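Local structure of mitogen (Streptococcus dysgalactiae, 2J4X) at residues A[112-117]-A[121-126]; A[147-150]-A[155-158]; A[80-85]-A[89-94]. The protein is a bacterial superantigen of the staphylococcal/streptococcal toxin family that binds zinc and probably acts as a secreted toxin that stimulates T cells. All blocks are in the same frame, centred on the assembly; numbering follows the deposited sequence.

Contact 1: residues A[112-117]-A[121-126]; sequences NIFGEQ and KEQSKY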
loop_
_atom_site.group_PDB
_atom_site.type_symbol
_atom_site.label_atom_id
_atom_site.label_comp_id
_atom_site.label_asym_id
_atom_site.label_seq_id
_atom_site.Cartn_x
_atom_site.Cartn_y
_atom_site.Cartn_z
ATOM N N ASN A 112 -11.062 -9.373 -7.582
ATOM C CA ASN A 112 -12.340 -9.448 -8.293
ATOM C C ASN A 112 -12.792 -8.026 -8.509
ATOM O O ASN A 112 -12.975 -7.286 -7.534
ATOM C CB ASN A 112 -13.400 -10.145 -7.451
ATOM C CG ASN A 112 -13.031 -11.560 -7.112
ATOM O OD1 ASN A 112 -13.336 -12.043 -6.015
ATOM N ND2 ASN A 112 -12.379 -12.244 -8.054
ATOM N N ILE A 113 -12.979 -7.649 -9.771
ATOM C CA ILE A 113 -13.406 -6.302 -10.103
ATOM C C ILE A 113 -14.877 -6.298 -10.498
ATOM O O ILE A 113 -15.283 -7.018 -11.398
ATOM C CB ILE A 113 -12.563 -5.731 -11.227
ATOM C CG1 ILE A 113 -11.086 -5.928 -10.906
ATOM C CG2 ILE A 113 -12.872 -4.260 -11.385
ATOM C CD1 ILE A 113 -10.149 -5.356 -11.935
ATOM N N PHE A 114 -15.670 -5.491 -9.795
ATOM C CA PHE A 114 -17.103 -5.386 -10.031
ATOM C C PHE A 114 -17.472 -4.005 -10.482
ATOM O O PHE A 114 -16.906 -3.027 -10.006
ATOM C CB PHE A 114 -17.878 -5.730 -8.763
ATOM C CG PHE A 114 -17.642 -7.132 -8.286
ATOM C CD1 PHE A 114 -16.933 -7.375 -7.115
ATOM C CD2 PHE A 114 -18.100 -8.216 -9.025
ATOM C CE1 PHE A 114 -16.691 -8.675 -6.695
ATOM C CE2 PHE A 114 -17.859 -9.516 -8.610
ATOM C CZ PHE A 114 -17.155 -9.745 -7.445
ATOM N N GLY A 115 -18.425 -3.937 -11.408
ATOM C CA GLY A 115 -18.871 -2.665 -11.949
ATOM C C GLY A 115 -19.621 -2.852 -13.258
ATOM O O GLY A 115 -19.265 -3.702 -14.087
ATOM N N GLU A 116 -20.658 -2.043 -13.446
ATOM C CA GLU A 116 -21.484 -2.107 -14.642
ATOM C C GLU A 116 -20.729 -2.323 -15.962
ATOM O O GLU A 116 -21.084 -3.221 -16.731
ATOM C CB GLU A 116 -22.377 -0.851 -14.728
ATOM C CG GLU A 116 -23.565 -0.865 -13.740
ATOM C CD GLU A 116 -24.448 0.377 -13.842
ATOM O OE1 GLU A 116 -24.731 0.819 -14.979
ATOM O OE2 GLU A 116 -24.872 0.899 -12.783
ATOM N N GLN A 117 -19.689 -1.541 -16.232
ATOM C CA GLN A 117 -18.962 -1.705 -17.492
ATOM C C GLN A 117 -17.842 -2.744 -17.451
ATOM O O GLN A 117 -17.052 -2.848 -18.396
ATOM C CB GLN A 117 -18.405 -0.353 -17.967
ATOM N N LYS A 121 -14.817 -11.122 -18.264
ATOM C CA LYS A 121 -13.447 -11.355 -18.717
ATOM C C LYS A 121 -12.405 -10.605 -17.885
ATOM O O LYS A 121 -11.313 -11.113 -17.658
ATOM C CB LYS A 121 -13.309 -10.949 -20.198
ATOM N N GLU A 122 -12.729 -9.397 -17.443
ATOM C CA GLU A 122 -11.781 -8.621 -16.647
ATOM C C GLU A 122 -12.112 -8.780 -15.172
ATOM O O GLU A 122 -11.345 -8.353 -14.306
ATOM C CB GLU A 122 -11.852 -7.128 -16.982
ATOM C CG GLU A 122 -12.014 -6.761 -18.465
ATOM C CD GLU A 122 -10.819 -7.140 -19.321
ATOM O OE1 GLU A 122 -9.685 -6.778 -18.964
ATOM O OE2 GLU A 122 -11.012 -7.794 -20.363
ATOM N N GLN A 123 -13.258 -9.398 -14.896
ATOM C CA GLN A 123 -13.717 -9.578 -13.526
ATOM C C GLN A 123 -12.747 -10.243 -12.576
ATOM O O GLN A 123 -12.557 -9.771 -11.462
ATOM C CB GLN A 123 -15.035 -10.348 -13.480
ATOM C CG GLN A 123 -15.529 -10.557 -12.048
ATOM C CD GLN A 123 -16.974 -10.995 -11.976
ATOM O OE1 GLN A 123 -17.891 -10.195 -12.203
ATOM N NE2 GLN A 123 -17.190 -12.275 -11.663
ATOM N N SER A 124 -12.146 -11.350 -12.991
ATOM C CA SER A 124 -11.206 -12.034 -12.114
ATOM C C SER A 124 -9.933 -12.448 -12.843
ATOM O O SER A 124 -9.427 -13.548 -12.657
ATOM C CB SER A 124 -11.884 -13.257 -11.454
ATOM O OG SER A 124 -12.957 -12.879 -10.584
ATOM N N LYS A 125 -9.402 -11.565 -13.676
ATOM C CA LYS A 125 -8.184 -11.906 -14.376
ATOM C C LYS A 125 -6.962 -11.433 -13.591
ATOM O O LYS A 125 -5.854 -11.938 -13.796
ATOM C CB LYS A 125 -8.182 -11.312 -15.784
ATOM C CG LYS A 125 -8.099 -9.812 -15.839
ATOM C CD LYS A 125 -7.407 -9.388 -17.124
ATOM C CE LYS A 125 -7.220 -7.876 -17.192
ATOM N NZ LYS A 125 -6.274 -7.479 -18.281
ATOM N N TYR A 126 -7.173 -10.487 -12.673
ATOM C CA TYR A 126 -6.092 -9.942 -11.836
ATOM C C TYR A 126 -5.796 -10.668 -10.529
ATOM O O TYR A 126 -6.695 -10.949 -9.730
ATOM C CB TYR A 126 -6.362 -8.482 -11.498
ATOM C CG TYR A 126 -6.181 -7.563 -12.666
ATOM C CD1 TYR A 126 -7.278 -7.014 -13.320
ATOM C CD2 TYR A 126 -4.906 -7.246 -13.122
ATOM C CE1 TYR A 126 -7.109 -6.160 -14.407
ATOM C CE2 TYR A 126 -4.721 -6.398 -14.203
ATOM C CZ TYR A 126 -5.825 -5.856 -14.841
ATOM O OH TYR A 126 -5.639 -5.008 -15.905
#
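Ile-113 meets the short helix 120-123 through Gln-123 O and, with its side chain, Tyr-126 a few residues further on. Its N donates to Gln-123 O at 2.7 Å, with an N-H...O angle of 165° and the donor in the carbonyl plane, so the bond is short and nearly straight. The same oxygen takes a CA-H...O contact from Asn-112 CA at 3.2 Å. On the side-chain side, CG1 of Ile-113 lies anti to the carbonyl carbon and the chain is extended beyond it, which carries CD1 out to Tyr-126 CD1, 3.6 Å away. Beyond that contact, Tyr-126 OH is hydrogen-bonded to Asp-151.

Gln-123 departs in another direction. With CG opposite its own backbone N (chi1 180°) and the chain extended, Gln-123 CG passes 3.6 Å from Ile-113 O. The amide then reaches the Phe-114 ring, Gln-123 OE1 lying 3.7 Å from Phe-114 CE2, an oblique van der Waals contact with the planes 58° apart. Asn-112 touches His-201 and Asp-203, which with His-171 bind the zinc ion, and probably lies in their second shell. The chemistry is therefore divided: one main-chain carbonyl ties the short helix to strand 104-114, while side-chain packing spreads to its two flanks.

Contact 2: residues A[147-150]-A[155-158]; sequences SLMS and KLYE
Leu-156 N donates to Leu-148 O at 3.2 Å, the one hydrogen bond between 147-150 and 155-158. The N-H...O angle of 172° makes it almost straight at the hydrogen, yet the donor stands 42° out of the carbonyl plane, so the approach is from above the peptide group and not along a lone pair. Leu-156 thus bonds to the C-terminal part of helix 137-150 while its CB points back at the same residues.

Apolar packing continues from this bond. CG of Leu-156 is anti to its backbone N, and the CD2 branch of Leu-156 comes to rest 3.5 Å from Leu-148 CB and 3.7 Å from Leu-148 CD1. Met-149 works on the other flank: its CG lies 4.0 Å from Leu-156 CB, and its sulfur reaches the edge of Tyr-157. Met-149 SD is 3.6 Å from Tyr-157 CD2 and 78° off the ring normal, an edge-on Met-aromatic contact. Leu-156 CG lies over one face of that ring, 3.4 Å above its centre, so the ring is held from two directions.

A type II turn from Lys-155 to Glu-158 sets these residues side by side. Tyr-157 OH bonds to Leu-182 O. Met-149 touches Tyr-14 of helix 7-14 and Leu-148 packs on Met-111 of strand 104-114, placing the C-terminal part of helix 137-150 against that strand, the following loop and the N-terminal helix.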
loop_
_atom_site.group_PDB
_atom_site.type_symbol
_atom_site.label_atom_id
_atom_site.label_comp_id
_atom_site.label_asym_id
_atom_site.label_seq_id
_atom_site.Cartn_x
_atom_site.Cartn_y
_atom_site.Cartn_z
ATOM N N SER A 147 -2.260 -1.392 -10.014
ATOM C CA SER A 147 -2.751 -2.368 -10.976
ATOM C C SER A 147 -4.033 -1.820 -11.660
ATOM O O SER A 147 -4.241 -1.989 -12.864
ATOM C CB SER A 147 -3.025 -3.691 -10.242
ATOM O OG SER A 147 -3.777 -4.587 -11.041
ATOM N N LEU A 148 -4.888 -1.156 -10.884
ATOM C CA LEU A 148 -6.113 -0.580 -11.417
ATOM C C LEU A 148 -5.801 0.663 -12.261
ATOM O O LEU A 148 -6.513 0.974 -13.209
ATOM C CB LEU A 148 -7.063 -0.212 -10.268
ATOM C CG LEU A 148 -7.784 -1.329 -9.505
ATOM C CD1 LEU A 148 -8.440 -0.760 -8.273
ATOM C CD2 LEU A 148 -8.810 -1.998 -10.399
ATOM N N MET A 149 -4.740 1.375 -11.905
ATOM C CA MET A 149 -4.346 2.564 -12.637
ATOM C C MET A 149 -3.868 2.242 -14.053
ATOM O O MET A 149 -4.177 2.977 -15.004
ATOM C CB MET A 149 -3.254 3.321 -11.877
ATOM C CG MET A 149 -3.748 3.943 -10.587
ATOM S SD MET A 149 -2.591 5.089 -9.872
ATOM C CE MET A 149 -1.209 4.089 -9.772
ATOM N N SER A 150 -3.118 1.151 -14.196
ATOM C CA SER A 150 -2.596 0.735 -15.492
ATOM C C SER A 150 -3.582 -0.061 -16.338
ATOM O O SER A 150 -3.383 -0.236 -17.527
ATOM C CB SER A 150 -1.301 -0.058 -15.310
ATOM O OG SER A 150 -1.429 -1.083 -14.343
ATOM N N LYS A 155 -8.349 2.542 -16.007
ATOM C CA LYS A 155 -7.593 3.807 -15.946
ATOM C C LYS A 155 -7.953 4.584 -14.672
ATOM O O LYS A 155 -8.406 5.736 -14.734
ATOM C CB LYS A 155 -7.902 4.710 -17.158
ATOM C CG LYS A 155 -7.506 4.156 -18.512
ATOM C CD LYS A 155 -7.908 5.132 -19.621
ATOM C CE LYS A 155 -7.671 4.548 -21.033
ATOM N NZ LYS A 155 -8.803 3.691 -21.552
ATOM N N LEU A 156 -7.762 3.956 -13.519
ATOM C CA LEU A 156 -8.079 4.596 -12.252
ATOM C C LEU A 156 -7.335 5.922 -12.127
ATOM O O LEU A 156 -6.150 6.009 -12.455
ATOM C CB LEU A 156 -7.715 3.650 -11.090
ATOM C CG LEU A 156 -8.096 3.991 -9.646
ATOM C CD1 LEU A 156 -9.601 4.218 -9.539
ATOM C CD2 LEU A 156 -7.646 2.870 -8.715
ATOM N N TYR A 157 -8.059 6.948 -11.677
ATOM C CA TYR A 157 -7.544 8.316 -11.432
ATOM C C TYR A 157 -7.239 9.156 -12.673
ATOM O O TYR A 157 -6.741 10.284 -12.573
ATOM C CB TYR A 157 -6.316 8.295 -10.483
ATOM C CG TYR A 157 -6.539 7.517 -9.184
ATOM C CD1 TYR A 157 -7.783 7.533 -8.521
ATOM C CD2 TYR A 157 -5.523 6.721 -8.641
ATOM C CE1 TYR A 157 -8.003 6.759 -7.352
ATOM C CE2 TYR A 157 -5.738 5.951 -7.477
ATOM C CZ TYR A 157 -6.969 5.974 -6.851
ATOM O OH TYR A 157 -7.168 5.184 -5.756
ATOM N N GLU A 158 -7.535 8.603 -13.844
ATOM C CA GLU A 158 -7.338 9.352 -15.080
ATOM C C GLU A 158 -8.559 10.267 -15.251
ATOM O O GLU A 158 -9.665 9.928 -14.833
ATOM C CB GLU A 158 -7.202 8.411 -16.296
ATOM C CG GLU A 158 -5.811 7.822 -16.476
ATOM C CD GLU A 158 -4.706 8.885 -16.431
ATOM O OE1 GLU A 158 -3.609 8.577 -15.908
ATOM O OE2 GLU A 158 -4.925 10.023 -16.918
#

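Contact 3: residues A[80-85]-A[89-94]; sequences SYSVIC and YNYVDG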
loop_
_atom_site.group_PDB
_atom_site.type_symbol
_atom_site.label_atom_id
_atom_site.label_comp_id
_atom_site.label_asym_id
_atom_site.label_seq_id
_atom_site.Cartn_x
_atom_site.Cartn_y
_atom_site.Cartn_z
ATOM N N SER A 80 7.958 12.125 -1.256
ATOM C CA SER A 80 8.794 13.149 -1.839
ATOM C C SER A 80 10.271 12.801 -1.716
ATOM O O SER A 80 10.649 11.855 -1.025
ATOM C CB SER A 80 8.511 14.500 -1.172
ATOM O OG SER A 80 8.518 14.399 0.240
ATOM N N TYR A 81 11.089 13.570 -2.427
ATOM C CA TYR A 81 12.527 13.406 -2.442
ATOM C C TYR A 81 13.103 14.768 -2.130
ATOM O O TYR A 81 12.426 15.781 -2.282
ATOM C CB TYR A 81 13.033 13.028 -3.837
ATOM C CG TYR A 81 12.411 11.810 -4.482
ATOM C CD1 TYR A 81 11.090 11.832 -4.950
ATOM C CD2 TYR A 81 13.165 10.652 -4.682
ATOM C CE1 TYR A 81 10.541 10.727 -5.611
ATOM C CE2 TYR A 81 12.632 9.548 -5.341
ATOM C CZ TYR A 81 11.325 9.588 -5.807
ATOM O OH TYR A 81 10.822 8.500 -6.498
ATOM N N SER A 82 14.362 14.787 -1.709
ATOM C CA SER A 82 15.079 16.028 -1.435
ATOM C C SER A 82 16.558 15.713 -1.361
ATOM O O SER A 82 16.966 14.783 -0.672
ATOM C CB SER A 82 14.604 16.679 -0.135
ATOM O OG SER A 82 14.606 15.768 0.938
ATOM N N VAL A 83 17.363 16.451 -2.111
ATOM C CA VAL A 83 18.794 16.226 -2.072
ATOM C C VAL A 83 19.395 17.097 -0.966
ATOM O O VAL A 83 19.021 18.259 -0.784
ATOM C CB VAL A 83 19.427 16.521 -3.435
ATOM C CG1 VAL A 83 20.939 16.396 -3.358
ATOM C CG2 VAL A 83 18.870 15.534 -4.462
ATOM N N ILE A 84 20.301 16.501 -0.206
ATOM C CA ILE A 84 20.949 17.174 0.911
ATOM C C ILE A 84 22.425 16.815 0.927
ATOM O O ILE A 84 22.785 15.651 1.161
ATOM C CB ILE A 84 20.310 16.734 2.235
ATOM C CG1 ILE A 84 18.883 17.278 2.307
ATOM C CG2 ILE A 84 21.174 17.171 3.407
ATOM C CD1 ILE A 84 18.081 16.708 3.447
ATOM N N CYS A 85 23.270 17.818 0.687
ATOM C CA CYS A 85 24.717 17.621 0.637
ATOM C C CYS A 85 25.034 16.505 -0.348
ATOM O O CYS A 85 25.751 15.555 -0.025
ATOM C CB CYS A 85 25.267 17.268 2.024
ATOM S SG CYS A 85 25.302 18.660 3.179
ATOM N N TYR A 89 17.348 11.991 -0.304
ATOM C CA TYR A 89 16.456 11.496 0.735
ATOM C C TYR A 89 15.154 11.035 0.090
ATOM O O TYR A 89 14.666 11.669 -0.857
ATOM C CB TYR A 89 16.142 12.597 1.742
ATOM C CG TYR A 89 17.149 12.692 2.842
ATOM C CD1 TYR A 89 18.513 12.834 2.556
ATOM C CD2 TYR A 89 16.753 12.600 4.178
ATOM C CE1 TYR A 89 19.462 12.881 3.577
ATOM C CE2 TYR A 89 17.692 12.643 5.209
ATOM C CZ TYR A 89 19.041 12.782 4.898
ATOM O OH TYR A 89 19.966 12.819 5.907
ATOM N N ASN A 90 14.605 9.925 0.579
ATOM C CA ASN A 90 13.343 9.400 0.071
ATOM C C ASN A 90 12.433 9.351 1.285
ATOM O O ASN A 90 12.722 8.629 2.246
ATOM C CB ASN A 90 13.505 7.982 -0.475
ATOM C CG ASN A 90 14.462 7.898 -1.656
ATOM O OD1 ASN A 90 14.458 6.913 -2.391
ATOM N ND2 ASN A 90 15.288 8.917 -1.838
ATOM N N TYR A 91 11.347 10.120 1.257
ATOM C CA TYR A 91 10.419 10.135 2.379
ATOM C C TYR A 91 9.217 9.232 2.142
ATOM O O TYR A 91 8.671 9.202 1.046
ATOM C CB TYR A 91 9.945 11.551 2.650
ATOM C CG TYR A 91 11.076 12.501 2.929
ATOM C CD1 TYR A 91 11.734 13.145 1.885
ATOM C CD2 TYR A 91 11.518 12.729 4.230
ATOM C CE1 TYR A 91 12.812 13.994 2.124
ATOM C CE2 TYR A 91 12.594 13.573 4.482
ATOM C CZ TYR A 91 13.239 14.201 3.425
ATOM O OH TYR A 91 14.324 15.021 3.652
ATOM N N VAL A 92 8.821 8.481 3.169
ATOM C CA VAL A 92 7.681 7.578 3.070
ATOM C C VAL A 92 7.015 7.481 4.439
ATOM O O VAL A 92 7.574 7.925 5.430
ATOM C CB VAL A 92 8.114 6.162 2.640
ATOM C CG1 VAL A 92 9.023 6.231 1.432
ATOM C CG2 VAL A 92 8.800 5.453 3.801
ATOM N N ASP A 93 5.811 6.918 4.475
ATOM C CA ASP A 93 5.044 6.716 5.715
ATOM C C ASP A 93 5.038 5.224 5.975
ATOM O O ASP A 93 4.755 4.453 5.062
ATOM C CB ASP A 93 3.574 7.132 5.554
ATOM C CG ASP A 93 3.374 8.640 5.493
ATOM O OD1 ASP A 93 2.293 9.052 4.992
ATOM O OD2 ASP A 93 4.267 9.405 5.952
ATOM N N GLY A 94 5.325 4.812 7.207
ATOM C CA GLY A 94 5.324 3.390 7.519
ATOM C C GLY A 94 6.016 2.458 6.530
ATOM O O GLY A 94 7.114 2.752 6.074
#
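Ser-82 and Tyr-89 form the closely bonded part of this antiparallel pairing. Tyr-89 N gives its hydrogen to Ser-82 O at 2.8 Å, and Ser-82 N returns one to Tyr-89 O at 3.2 Å; the latter bond is the more bent, at 146°. Tyr-91 N adds a nearly straight bond to Ser-80 O at 3.0 Å. Between these bonds lies the non-hydrogen-bonded pair Tyr-81 and Asn-90. Separately, Tyr-81 CA makes a CA-H...O contact with Tyr-89 O, 3.2 Å. On the sheet face bearing Ser-80, Ser-82, Tyr-89 and Tyr-91, the Tyr-91 ring runs along the neighbouring strand, its edge towards Ser-80 O. Ile-84, though exposed, still packs here: its extended chain sets CD1 4.0 Å from the Tyr-89 ring centroid and 10° off the normal, a CH-pi contact over the face.

The other side is looser. Exposed Tyr-81 comes near Asn-90 only at 4.0 Å, from Tyr-81 CD2 to Asn-90 ND2, and Val-83 points away from the partner strand.

Strand axes 4.9 Å apart and directions 152° apart describe a twisted beta hairpin. Both segments lie in the OB-fold domain of this toxin family, where strand 87-98 also pairs in parallel with 53-57 within its mixed sheet.

Contacts 1 and 2 both lie in the beta-grasp region, their centres about 14 Å apart, and meet where helix 137-150 of contact 2 packs on strand 104-114 of contact 1: Ile-113 CD1 lies 3.9 Å from Leu-148 CD2. Tyr-126 CD2 also packs on Ser-147 OG at 3.6 Å. Contact 2 is buried and mostly apolar around a single backbone bond, whereas contact 1 is nearer the surface, also has one backbone bond, and mixes in polar side chains close to the zinc site. Contact 3 is a surface contact in the OB-fold region, its centre about 36 Å from that of contact 1. It pairs two strands of one sheet, so repeated main-chain bonds carry it.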